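Local coordinates for putative capsular polysaccharide biosynthesis protein (Streptococcus pneumoniae serotype 4, PDB 6EWJ) that probably acts as a pyridoxal phosphate-dependent sugar aminotransferase in teichoic acid biosynthesis, at residues A[134-138]-A[139-143]; A[175-178]-A[179-182]; A[108-111]-A[112-115]; A[142-145]-A[146-150]; A[186-190]-A[191-195]. All coordinates share one frame; numbering follows the deposited sequence.

Interaction 1 (A[134-138]-A[139-143]); sequences PVELA and GIVCD
The Glu136 carboxylate meets the backbone N of Cys142 in this buried loop between strand 129-132 and helix 144-153. The chain reverses after 134-138 and comes back as 139-143.

Backbone hydrogen bonds close the reversal. Gly139 N donates to Glu136 O at 3.1 Å. The angles of Leu137 and Ala138 fit a type II beta turn. Ile140 N then bonds to Leu137 O at 3.0 Å, so two turns overlap. In both bonds the donor stands above the carbonyl plane. Gly139 has a phi of 109°, a value that glycine takes readily.

One side-chain hydrogen bond spans the open end of the loop. Cys142 N donates to Glu136 OE1 at 2.7 Å and meets the oxygen nearly end-on. The Glu136 chain bends at CG (chi2 -63°), which carries its carboxylate across to the returning part of the loop. OE1 also lies 3.2 Å from Val141 CA. The other oxygen, OE2, is bonded to Ser175 OG and Tyr144 OH.

Van der Waals and CA-H...O contacts complete the set. Cys142 SG lies 3.4 Å from Val135 O and 3.9 Å from Pro134 CB. Ile140 keeps close to the turn, with its CB 3.3 Å from Leu137 O. A CA-H...O contact joins Glu136 CA to Ile140 O at 3.2 Å. Leu137 faces the other way, where its side chain lies near Tyr351 and His179 of the pyridoxal phosphate site.

The Glu136 carboxylate is buried, yet three hydrogen-bond partners hold it through both oxygens. This should fix its rotation, and is consistent with a negative charge held inside the fold.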
loop_
_atom_site.group_PDB
_atom_site.type_symbol
_atom_site.label_atom_id
_atom_site.label_comp_id
_atom_site.label_asym_id
_atom_site.label_seq_id
_atom_site.Cartn_x
_atom_site.Cartn_y
_atom_site.Cartn_z
ATOM N N PRO A 134 -5.514 1.558 22.199
ATOM C CA PRO A 134 -6.397 2.689 22.419
ATOM C C PRO A 134 -6.542 3.551 21.156
ATOM O O PRO A 134 -5.569 3.659 20.377
ATOM C CB PRO A 134 -5.655 3.508 23.508
ATOM C CG PRO A 134 -4.513 2.658 23.983
ATOM C CD PRO A 134 -4.181 1.799 22.789
ATOM N N VAL A 135 -7.698 4.188 20.998
ATOM C CA VAL A 135 -7.897 5.162 19.952
ATOM C C VAL A 135 -8.041 6.563 20.521
ATOM O O VAL A 135 -8.815 6.796 21.479
ATOM C CB VAL A 135 -9.110 4.819 19.053
ATOM C CG1 VAL A 135 -10.416 4.778 19.809
ATOM C CG2 VAL A 135 -9.261 5.801 17.914
ATOM N N GLU A 136 -7.332 7.498 19.922
ATOM C CA GLU A 136 -7.296 8.848 20.409
ATOM C C GLU A 136 -8.405 9.598 19.653
ATOM O O GLU A 136 -8.186 10.420 18.773
ATOM C CB GLU A 136 -5.919 9.492 20.240
ATOM C CG GLU A 136 -4.719 8.596 20.444
ATOM C CD GLU A 136 -4.552 7.995 21.831
ATOM O OE1 GLU A 136 -5.349 8.251 22.769
ATOM O OE2 GLU A 136 -3.580 7.203 21.961
ATOM N N LEU A 137 -9.643 9.278 20.027
ATOM C CA LEU A 137 -10.795 9.709 19.253
ATOM C C LEU A 137 -10.906 11.220 19.187
ATOM O O LEU A 137 -10.861 11.898 20.234
ATOM C CB LEU A 137 -12.083 9.160 19.836
ATOM C CG LEU A 137 -13.322 9.414 18.982
ATOM C CD1 LEU A 137 -13.350 8.510 17.750
ATOM C CD2 LEU A 137 -14.563 9.130 19.831
ATOM N N ALA A 138 -11.134 11.728 17.970
ATOM C CA ALA A 138 -11.276 13.136 17.675
ATOM C C ALA A 138 -10.041 13.997 17.992
ATOM O O ALA A 138 -10.081 15.207 17.809
ATOM C CB ALA A 138 -12.506 13.690 18.360
ATOM N N GLY A 139 -8.960 13.373 18.435
ATOM C CA GLY A 139 -7.711 14.048 18.874
ATOM C C GLY A 139 -7.489 13.989 20.369
ATOM O O GLY A 139 -6.421 14.348 20.883
ATOM N N ILE A 140 -8.492 13.522 21.076
ATOM C CA ILE A 140 -8.444 13.416 22.519
ATOM C C ILE A 140 -7.673 12.137 22.910
ATOM O O ILE A 140 -8.100 11.036 22.588
ATOM C CB ILE A 140 -9.875 13.362 23.076
ATOM C CG1 ILE A 140 -10.666 14.598 22.593
ATOM C CG2 ILE A 140 -9.853 13.307 24.598
ATOM C CD1 ILE A 140 -12.161 14.426 22.653
ATOM N N VAL A 141 -6.567 12.315 23.670
ATOM C CA VAL A 141 -5.645 11.237 23.978
ATOM C C VAL A 141 -6.173 10.517 25.195
ATOM O O VAL A 141 -6.658 11.168 26.114
ATOM C CB VAL A 141 -4.211 11.759 24.272
ATOM C CG1 VAL A 141 -3.297 10.632 24.730
ATOM C CG2 VAL A 141 -3.622 12.378 23.001
ATOM N N CYS A 142 -6.066 9.184 25.216
ATOM C CA CYS A 142 -6.496 8.375 26.360
ATOM C C CYS A 142 -5.705 8.562 27.697
ATOM O O CYS A 142 -4.656 9.190 27.751
ATOM C CB CYS A 142 -6.488 6.908 25.986
ATOM S SG CYS A 142 -7.732 6.553 24.684
ATOM N N ASP A 143 -6.230 7.966 28.753
ATOM C CA ASP A 143 -5.657 8.032 30.120
ATOM C C ASP A 143 -4.462 7.080 30.175
ATOM O O ASP A 143 -4.577 5.930 30.619
ATOM C CB ASP A 143 -6.798 7.607 31.086
ATOM C CG ASP A 143 -6.474 7.739 32.538
ATOM O OD1 ASP A 143 -5.380 8.185 32.922
ATOM O OD2 ASP A 143 -7.363 7.295 33.321
#

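Interaction 2 (A[175-178]-A[179-182]); sequences SDSA and HALG
Ser177 and Ala178 meet His179 and Ala180 in a tight turn that follows strand 172-177. Ser175 comes first, still on the strand. Its hydroxyl lies 2.7 Å from Ser177 OG, and the backbone pairs with strand 196-200.

Asp176 braces the turn through its side chain. Its OD1 accepts from Ala178 N at 3.0 Å, with an N-H...O angle of 159°, which makes an Asx turn. OD2 is bonded to Ser93 OG. The backbone O of Asp176 accepts a hydrogen bond from a water, and that water accepts from His179 N at 2.7 Å.

Ser177 opens a type I beta turn that ends at Ala180. Ala180 N donates to Ser177 O at 3.0 Å, from well above the carbonyl plane. The two side chains sit on one flank of the turn, with Ser177 CB 3.9 Å from Ala180 CB. The family is one of fold type I pyridoxal phosphate enzymes, and here the turn follows a central strand of the seven-stranded sheet. It presents His179, a residue of the pyridoxal phosphate site. The cofactor is absent from this apo chain.

Ala178 lies beside the histidine. Its carbonyl carbon approaches the ring obliquely, 3.7 Å from His179 CD2. With CG beside the backbone N (chi1 -59°), the imidazole leads away from the turn. There ND1 bonds to Ala138 N, and the ring neighbours Tyr351 and Lys205.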
loop_
_atom_site.group_PDB
_atom_site.type_symbol
_atom_site.label_atom_id
_atom_site.label_comp_id
_atom_site.label_asym_id
_atom_site.label_seq_id
_atom_site.Cartn_x
_atom_site.Cartn_y
_atom_site.Cartn_z
ATOM N N SER A 175 -0.778 3.144 20.251
ATOM C CA SER A 175 -1.763 4.193 20.016
ATOM C C SER A 175 -2.255 4.262 18.573
ATOM O O SER A 175 -1.432 4.477 17.644
ATOM C CB SER A 175 -1.177 5.575 20.367
ATOM O OG SER A 175 -2.111 6.598 19.971
ATOM N N ASP A 176 -3.573 4.143 18.374
ATOM C CA ASP A 176 -4.167 4.608 17.140
ATOM C C ASP A 176 -4.408 6.097 17.196
ATOM O O ASP A 176 -5.438 6.560 17.694
ATOM C CB ASP A 176 -5.450 3.853 16.794
ATOM C CG ASP A 176 -6.069 4.328 15.494
ATOM O OD1 ASP A 176 -5.578 5.301 14.873
ATOM O OD2 ASP A 176 -7.094 3.733 15.066
ATOM N N SER A 177 -3.408 6.850 16.714
ATOM C CA SER A 177 -3.444 8.328 16.633
ATOM C C SER A 177 -3.792 8.871 15.243
ATOM O O SER A 177 -3.326 9.931 14.822
ATOM C CB SER A 177 -2.121 8.905 17.106
ATOM O OG SER A 177 -2.046 8.823 18.512
ATOM N N ALA A 178 -4.647 8.174 14.533
ATOM C CA ALA A 178 -5.083 8.670 13.256
ATOM C C ALA A 178 -5.619 10.120 13.406
ATOM O O ALA A 178 -5.451 10.916 12.515
ATOM C CB ALA A 178 -6.120 7.725 12.628
ATOM N N HIS A 179 -6.334 10.394 14.494
ATOM C CA HIS A 179 -6.979 11.657 14.693
ATOM C C HIS A 179 -6.149 12.624 15.513
ATOM O O HIS A 179 -6.624 13.711 15.814
ATOM C CB HIS A 179 -8.306 11.454 15.427
ATOM C CG HIS A 179 -9.279 10.558 14.728
ATOM N ND1 HIS A 179 -10.467 10.201 15.311
ATOM C CD2 HIS A 179 -9.278 9.976 13.503
ATOM C CE1 HIS A 179 -11.157 9.428 14.492
ATOM N NE2 HIS A 179 -10.459 9.273 13.377
ATOM N N ALA A 180 -4.915 12.256 15.864
ATOM C CA ALA A 180 -4.216 12.897 16.993
ATOM C C ALA A 180 -2.820 13.424 16.713
ATOM O O ALA A 180 -2.090 13.749 17.658
ATOM C CB ALA A 180 -4.219 11.987 18.212
ATOM N N LEU A 181 -2.462 13.618 15.435
ATOM C CA LEU A 181 -1.186 14.294 15.189
ATOM C C LEU A 181 -1.246 15.718 15.780
ATOM O O LEU A 181 -2.144 16.511 15.413
ATOM C CB LEU A 181 -0.849 14.368 13.739
ATOM C CG LEU A 181 0.516 15.031 13.453
ATOM C CD1 LEU A 181 1.695 14.165 13.917
ATOM C CD2 LEU A 181 0.579 15.341 11.967
ATOM N N GLY A 182 -0.307 16.014 16.702
ATOM C CA GLY A 182 -0.274 17.288 17.397
ATOM C C GLY A 182 -1.051 17.396 18.699
ATOM O O GLY A 182 -1.031 18.433 19.321
HETATM O O HOH W 1 -7.058 8.736 16.492
#

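Interaction 3 (A[108-111]-A[112-115]); sequences DIQA and DTFE
Gln110 lies side by side with both Thr113 and Glu115, and all three side chains point the same way. They belong to a tight loop that follows edge strand 103-107 of the central sheet and leads to helix 118-124. One backbone hydrogen bond closes it: Gln110 N donates to Glu115 O at 2.9 Å, meeting the carbonyl almost head-on.

The Gln110 amide runs alongside its neighbours. Its OE1 lies 3.5 Å from Thr113 CG2. The Thr113 methyl is set between its own backbone N and carbonyl carbon, which puts it against the amide. Gln110 NE2 lies 3.8 Å from Glu115 CB and bonds to Met116 O. The amide plane is 47° from the Glu115 carboxylate plane. That carboxylate has partners of its own, since OE1 bonds to Tyr118 OH and Asp143 N.

Ile109 is buried and its CB points toward 112-115, while Ala111 and Asp112 are exposed. Its chi1 of 65° sends CG1 between the backbone N and C, so that CD1 comes within 3.7 Å of Thr113 O. Its side chain also touches Lys372 and Phe376 of helix 371-378. The second branch meets the next carbonyl, with Ile109 CG2 3.1 Å from Phe114 O.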
loop_
_atom_site.group_PDB
_atom_site.type_symbol
_atom_site.label_atom_id
_atom_site.label_comp_id
_atom_site.label_asym_id
_atom_site.label_seq_id
_atom_site.Cartn_x
_atom_site.Cartn_y
_atom_site.Cartn_z
ATOM N N ASP A 108 -15.724 -2.694 26.239
ATOM C CA ASP A 108 -16.734 -1.654 26.253
ATOM C C ASP A 108 -16.143 -0.356 26.770
ATOM O O ASP A 108 -15.068 -0.354 27.406
ATOM C CB ASP A 108 -17.973 -2.045 27.105
ATOM C CG ASP A 108 -19.228 -1.314 26.682
ATOM O OD1 ASP A 108 -19.212 -0.585 25.650
ATOM O OD2 ASP A 108 -20.265 -1.492 27.347
ATOM N N ILE A 109 -16.837 0.735 26.513
ATOM C CA ILE A 109 -16.339 2.032 26.830
ATOM C C ILE A 109 -17.031 2.550 28.089
ATOM O O ILE A 109 -17.832 1.839 28.700
ATOM C CB ILE A 109 -16.468 2.986 25.620
ATOM C CG1 ILE A 109 -17.929 3.244 25.253
ATOM C CG2 ILE A 109 -15.693 2.406 24.432
ATOM C CD1 ILE A 109 -18.142 4.483 24.412
ATOM N N GLN A 110 -16.664 3.753 28.512
ATOM C CA GLN A 110 -17.199 4.349 29.727
ATOM C C GLN A 110 -18.528 5.061 29.427
ATOM O O GLN A 110 -18.924 5.193 28.272
ATOM C CB GLN A 110 -16.177 5.316 30.342
ATOM C CG GLN A 110 -14.819 4.673 30.651
ATOM C CD GLN A 110 -13.777 5.671 31.170
ATOM O OE1 GLN A 110 -14.119 6.664 31.817
ATOM N NE2 GLN A 110 -12.492 5.372 30.949
ATOM N N ALA A 111 -19.202 5.552 30.480
ATOM C CA ALA A 111 -20.511 6.201 30.287
ATOM C C ALA A 111 -20.395 7.617 29.681
ATOM O O ALA A 111 -21.326 8.088 29.018
ATOM C CB ALA A 111 -21.270 6.236 31.602
ATOM N N ASP A 112 -19.271 8.293 29.914
ATOM C CA ASP A 112 -19.172 9.733 29.698
ATOM C C ASP A 112 -17.966 10.090 28.871
ATOM O O ASP A 112 -17.466 11.211 28.966
ATOM C CB ASP A 112 -19.046 10.477 31.070
ATOM C CG ASP A 112 -20.116 10.070 32.056
ATOM O OD1 ASP A 112 -21.307 10.192 31.690
ATOM O OD2 ASP A 112 -19.777 9.678 33.222
ATOM N N THR A 113 -17.463 9.114 28.124
ATOM C CA THR A 113 -16.353 9.306 27.252
ATOM C C THR A 113 -16.211 8.057 26.373
ATOM O O THR A 113 -16.663 6.959 26.734
ATOM C CB THR A 113 -15.007 9.603 27.992
ATOM O OG1 THR A 113 -14.004 9.921 27.049
ATOM C CG2 THR A 113 -14.523 8.425 28.857
ATOM N N PHE A 114 -15.529 8.262 25.267
ATOM C CA PHE A 114 -15.248 7.211 24.312
ATOM C C PHE A 114 -14.271 6.186 24.838
ATOM O O PHE A 114 -14.168 5.091 24.256
ATOM C CB PHE A 114 -14.716 7.811 23.010
ATOM C CG PHE A 114 -13.397 8.498 23.173
ATOM C CD1 PHE A 114 -12.229 7.774 23.111
ATOM C CD2 PHE A 114 -13.356 9.854 23.514
ATOM C CE1 PHE A 114 -11.039 8.387 23.277
ATOM C CE2 PHE A 114 -12.164 10.471 23.694
ATOM C CZ PHE A 114 -10.995 9.742 23.579
ATOM N N GLU A 115 -13.488 6.538 25.861
ATOM C CA GLU A 115 -12.394 5.670 26.289
ATOM C C GLU A 115 -12.893 4.348 26.826
ATOM O O GLU A 115 -14.018 4.248 27.345
ATOM C CB GLU A 115 -11.531 6.332 27.351
ATOM C CG GLU A 115 -10.673 7.528 26.886
ATOM C CD GLU A 115 -9.755 8.004 28.003
ATOM O OE1 GLU A 115 -8.955 7.184 28.489
ATOM O OE2 GLU A 115 -9.799 9.209 28.395
#

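Interaction 4 (A[142-145]-A[146-150]); sequences CDYD and RLFQV
Leu147 lies over the ring of Tyr144 in the first turn of helix 144-153, where Asp143 is at the N-cap position. The helix starts with regular bonds: Leu147 N to Asp143 O at 3.0 Å, Phe148 N to Tyr144 O at 2.9 Å, then Gln149 N to Asp145 O.

The Leu147 side chain begins beside this backbone. Its CB is 3.7 Å from Tyr144 O. Its CG runs past Asp143 O. Its CD1 reaches Cys142 CB at 3.9 Å and sits over the centre of the Tyr144 ring, 4.1 Å from the centroid and only 11° off the ring normal. This is a CH-pi contact. The Leu147 side chain also touches Ile173 of strand 172-177 and Leu121 of helix 118-124.

On the more exposed flank, Asp143 OD2 touches Arg146 CB at 3.3 Å. The carboxylate and guanidinium planes are nearly perpendicular, and their charged ends stay apart. With CG anti to the backbone N (chi1 -177°), the arginine leads off to salt bridges with Asp119 and Glu122. Asp145 OD2 forms a salt bridge with Lys186 NZ. Tyr144 and Phe148 cross obliquely, with Tyr144 CD2 3.9 Å from Phe148 CE2.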
loop_
_atom_site.group_PDB
_atom_site.type_symbol
_atom_site.label_atom_id
_atom_site.label_comp_id
_atom_site.label_asym_id
_atom_site.label_seq_id
_atom_site.Cartn_x
_atom_site.Cartn_y
_atom_site.Cartn_z
ATOM N N CYS A 142 -6.066 9.184 25.216
ATOM C CA CYS A 142 -6.496 8.375 26.360
ATOM C C CYS A 142 -5.705 8.562 27.697
ATOM O O CYS A 142 -4.656 9.190 27.751
ATOM C CB CYS A 142 -6.488 6.908 25.986
ATOM S SG CYS A 142 -7.732 6.553 24.684
ATOM N N ASP A 143 -6.230 7.966 28.753
ATOM C CA ASP A 143 -5.657 8.032 30.120
ATOM C C ASP A 143 -4.462 7.080 30.175
ATOM O O ASP A 143 -4.577 5.930 30.619
ATOM C CB ASP A 143 -6.798 7.607 31.086
ATOM C CG ASP A 143 -6.474 7.739 32.538
ATOM O OD1 ASP A 143 -5.380 8.185 32.922
ATOM O OD2 ASP A 143 -7.363 7.295 33.321
ATOM N N TYR A 144 -3.318 7.540 29.663
ATOM C CA TYR A 144 -2.130 6.671 29.577
ATOM C C TYR A 144 -1.573 6.269 30.942
ATOM O O TYR A 144 -1.105 5.151 31.082
ATOM C CB TYR A 144 -1.079 7.207 28.602
ATOM C CG TYR A 144 -1.408 6.787 27.200
ATOM C CD1 TYR A 144 -2.249 7.553 26.404
ATOM C CD2 TYR A 144 -0.946 5.559 26.696
ATOM C CE1 TYR A 144 -2.573 7.152 25.112
ATOM C CE2 TYR A 144 -1.280 5.137 25.417
ATOM C CZ TYR A 144 -2.086 5.938 24.634
ATOM O OH TYR A 144 -2.443 5.528 23.379
ATOM N N ASP A 145 -1.664 7.126 31.959
ATOM C CA ASP A 145 -1.250 6.705 33.276
ATOM C C ASP A 145 -2.000 5.455 33.718
ATOM O O ASP A 145 -1.388 4.544 34.248
ATOM C CB ASP A 145 -1.419 7.814 34.330
ATOM C CG ASP A 145 -0.409 8.967 34.140
ATOM O OD1 ASP A 145 0.504 8.864 33.309
ATOM O OD2 ASP A 145 -0.573 9.983 34.850
ATOM N N ARG A 146 -3.304 5.425 33.501
ATOM C CA ARG A 146 -4.095 4.248 33.855
ATOM C C ARG A 146 -3.756 3.042 32.966
ATOM O O ARG A 146 -3.523 1.940 33.455
ATOM C CB ARG A 146 -5.577 4.551 33.755
ATOM C CG ARG A 146 -6.479 3.401 34.170
ATOM C CD ARG A 146 -6.249 2.963 35.627
ATOM N NE ARG A 146 -6.926 1.696 35.907
ATOM C CZ ARG A 146 -8.225 1.545 36.149
ATOM N NH1 ARG A 146 -9.054 2.579 36.148
ATOM N NH2 ARG A 146 -8.700 0.321 36.376
ATOM N N LEU A 147 -3.687 3.263 31.667
ATOM C CA LEU A 147 -3.291 2.162 30.733
ATOM C C LEU A 147 -1.966 1.489 31.117
ATOM O O LEU A 147 -1.902 0.276 31.205
ATOM C CB LEU A 147 -3.212 2.683 29.304
ATOM C CG LEU A 147 -4.564 2.840 28.640
ATOM C CD1 LEU A 147 -4.547 3.825 27.463
ATOM C CD2 LEU A 147 -5.003 1.435 28.165
ATOM N N PHE A 148 -0.921 2.292 31.384
ATOM C CA PHE A 148 0.386 1.719 31.794
ATOM C C PHE A 148 0.330 1.002 33.161
ATOM O O PHE A 148 1.027 0.013 33.368
ATOM C CB PHE A 148 1.517 2.770 31.750
ATOM C CG PHE A 148 2.074 2.989 30.358
ATOM C CD1 PHE A 148 2.868 2.015 29.758
ATOM C CD2 PHE A 148 1.790 4.147 29.637
ATOM C CE1 PHE A 148 3.357 2.186 28.461
ATOM C CE2 PHE A 148 2.319 4.342 28.364
ATOM C CZ PHE A 148 3.080 3.343 27.760
ATOM N N GLN A 149 -0.520 1.495 34.056
ATOM C CA GLN A 149 -0.780 0.825 35.369
ATOM C C GLN A 149 -1.416 -0.554 35.167
ATOM O O GLN A 149 -1.001 -1.520 35.789
ATOM C CB GLN A 149 -1.694 1.698 36.242
ATOM C CG GLN A 149 -1.028 2.967 36.761
ATOM C CD GLN A 149 -1.999 3.967 37.428
ATOM O OE1 GLN A 149 -3.211 3.784 37.428
ATOM N NE2 GLN A 149 -1.449 5.047 37.976
ATOM N N VAL A 150 -2.371 -0.644 34.229
ATOM C CA VAL A 150 -3.026 -1.932 33.892
ATOM C C VAL A 150 -2.036 -2.979 33.384
ATOM O O VAL A 150 -1.996 -4.093 33.910
ATOM C CB VAL A 150 -4.150 -1.772 32.856
ATOM C CG1 VAL A 150 -4.609 -3.126 32.341
ATOM C CG2 VAL A 150 -5.321 -0.994 33.442
#

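Interaction 5 (A[186-190]-A[191-195]); sequences KGQPS and GSIAD
Ser192 grips the carbonyl of Pro189 twice. Its OG donates to Pro189 O at 2.6 Å, in the carbonyl plane and on a lone pair. Its backbone N donates to the same oxygen at 3.0 Å with an N-H...O angle of 159°, tilted from that plane. A chi1 of 72° folds the hydroxyl back between the backbone N and carbonyl carbon, which lets both donors of one residue reach one acceptor. The hydroxyl also rests against carbon, 3.6 Å from Pro189 CD and 3.6 Å from Gln188 CB.

Ile193 CD1 packs against the backbone of 188-190. It is 3.5 Å from Gln188 O and 3.7 Å from Pro189 O. It also lies 3.8 Å from Ser190 CA.

The backbone bond closes a turn from Pro189 to Ser192. The angles of Ser190 and Gly191 resemble a distorted type II beta turn, with a Gly191 phi of 112° that suits glycine. The turn carries the chain out of the small three-stranded antiparallel sheet, where 188-189 is an edge strand, towards strand 196-200 of the central sheet.

Further out, several bonds position these residues. Gln188 NE2 bonds to Tyr185 O of the neighbouring strand. Ser190 OG bonds to Ser177 OG, and its backbone pairs with Ser183. Ile193 O is held by Lys218 NZ. The Ile193 side chain also packs on Tyr144 of helix 144-153.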
loop_
_atom_site.group_PDB
_atom_site.type_symbol
_atom_site.label_atom_id
_atom_site.label_comp_id
_atom_site.label_asym_id
_atom_site.label_seq_id
_atom_site.Cartn_x
_atom_site.Cartn_y
_atom_site.Cartn_z
ATOM N N LYS A 186 -0.581 15.492 29.189
ATOM C CA LYS A 186 0.319 15.971 30.227
ATOM C C LYS A 186 1.496 16.685 29.592
ATOM O O LYS A 186 2.631 16.491 29.992
ATOM C CB LYS A 186 0.737 14.827 31.145
ATOM C CG LYS A 186 -0.477 14.281 31.917
ATOM C CD LYS A 186 -0.136 13.179 32.895
ATOM C CE LYS A 186 -1.366 12.818 33.710
ATOM N NZ LYS A 186 -1.041 12.754 35.131
ATOM N N GLY A 187 1.200 17.494 28.567
ATOM C CA GLY A 187 2.221 18.246 27.865
ATOM C C GLY A 187 3.079 17.489 26.865
ATOM O O GLY A 187 3.948 18.128 26.236
ATOM N N GLN A 188 2.890 16.172 26.717
ATOM C CA GLN A 188 3.749 15.391 25.820
ATOM C C GLN A 188 2.998 15.078 24.527
ATOM O O GLN A 188 1.814 14.734 24.586
ATOM C CB GLN A 188 4.175 14.081 26.445
ATOM C CG GLN A 188 4.685 14.070 27.875
ATOM C CD GLN A 188 4.483 12.688 28.501
ATOM O OE1 GLN A 188 5.421 11.917 28.602
ATOM N NE2 GLN A 188 3.227 12.365 28.912
ATOM N N PRO A 189 3.677 15.138 23.374
ATOM C CA PRO A 189 2.992 14.927 22.079
ATOM C C PRO A 189 2.624 13.508 21.865
ATOM O O PRO A 189 3.375 12.598 22.220
ATOM C CB PRO A 189 4.033 15.382 21.036
ATOM C CG PRO A 189 5.301 15.579 21.767
ATOM C CD PRO A 189 5.025 15.705 23.212
ATOM N N SER A 190 1.462 13.293 21.271
ATOM C CA SER A 190 1.070 11.947 20.829
ATOM C C SER A 190 2.188 11.480 19.910
ATOM O O SER A 190 2.793 12.315 19.186
ATOM C CB SER A 190 -0.286 11.938 20.144
ATOM O OG SER A 190 -0.795 10.603 20.139
ATOM N N GLY A 191 2.550 10.218 20.041
ATOM C CA GLY A 191 3.775 9.683 19.428
ATOM C C GLY A 191 4.798 9.308 20.498
ATOM O O GLY A 191 5.401 8.260 20.421
ATOM N N SER A 192 4.910 10.160 21.527
ATOM C CA SER A 192 5.840 9.973 22.644
ATOM C C SER A 192 5.233 9.289 23.867
ATOM O O SER A 192 5.926 9.076 24.845
ATOM C CB SER A 192 6.413 11.329 23.082
ATOM O OG SER A 192 5.455 12.129 23.753
ATOM N N ILE A 193 3.964 8.881 23.809
ATOM C CA ILE A 193 3.274 8.411 25.008
ATOM C C ILE A 193 3.158 6.877 25.028
ATOM O O ILE A 193 3.549 6.223 25.988
ATOM C CB ILE A 193 1.919 9.080 25.121
ATOM C CG1 ILE A 193 2.080 10.602 25.071
ATOM C CG2 ILE A 193 1.231 8.673 26.429
ATOM C CD1 ILE A 193 0.863 11.318 24.539
ATOM N N ALA A 194 2.548 6.340 23.991
ATOM C CA ALA A 194 2.420 4.914 23.838
ATOM C C ALA A 194 3.760 4.321 23.465
ATOM O O ALA A 194 4.688 5.032 23.084
ATOM C CB ALA A 194 1.394 4.608 22.772
ATOM N N ASP A 195 3.850 3.007 23.592
ATOM C CA ASP A 195 5.026 2.267 23.123
ATOM C C ASP A 195 5.262 2.447 21.618
ATOM O O ASP A 195 6.365 2.756 21.157
ATOM C CB ASP A 195 4.898 0.798 23.501
ATOM C CG ASP A 195 4.862 0.585 24.984
ATOM O OD1 ASP A 195 5.695 1.181 25.720
ATOM O OD2 ASP A 195 4.010 -0.212 25.453
#

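How the interactions relate
Interactions 1 and 2 form the core. They are buried beside the pyridoxal phosphate site and rely on hydrogen bonds between a carboxylate, hydroxyls and the backbone. Interactions 3, 4 and 5 lie further out, with exposed residues among their members. Interaction 4 continues directly from interaction 1, and the two share Cys142 and Asp143. Its charged residues face helix 118-124 and Lys186 of interaction 5. In interaction 3, Glu115 OE1 accepts from Asp143 N, the N-cap residue of helix 144-153. Interaction 5 is held by serine hydroxyl and backbone bonds, interaction 4 by helix bonds and ring contacts. Interaction 3 touches neither interaction 2 nor interaction 5.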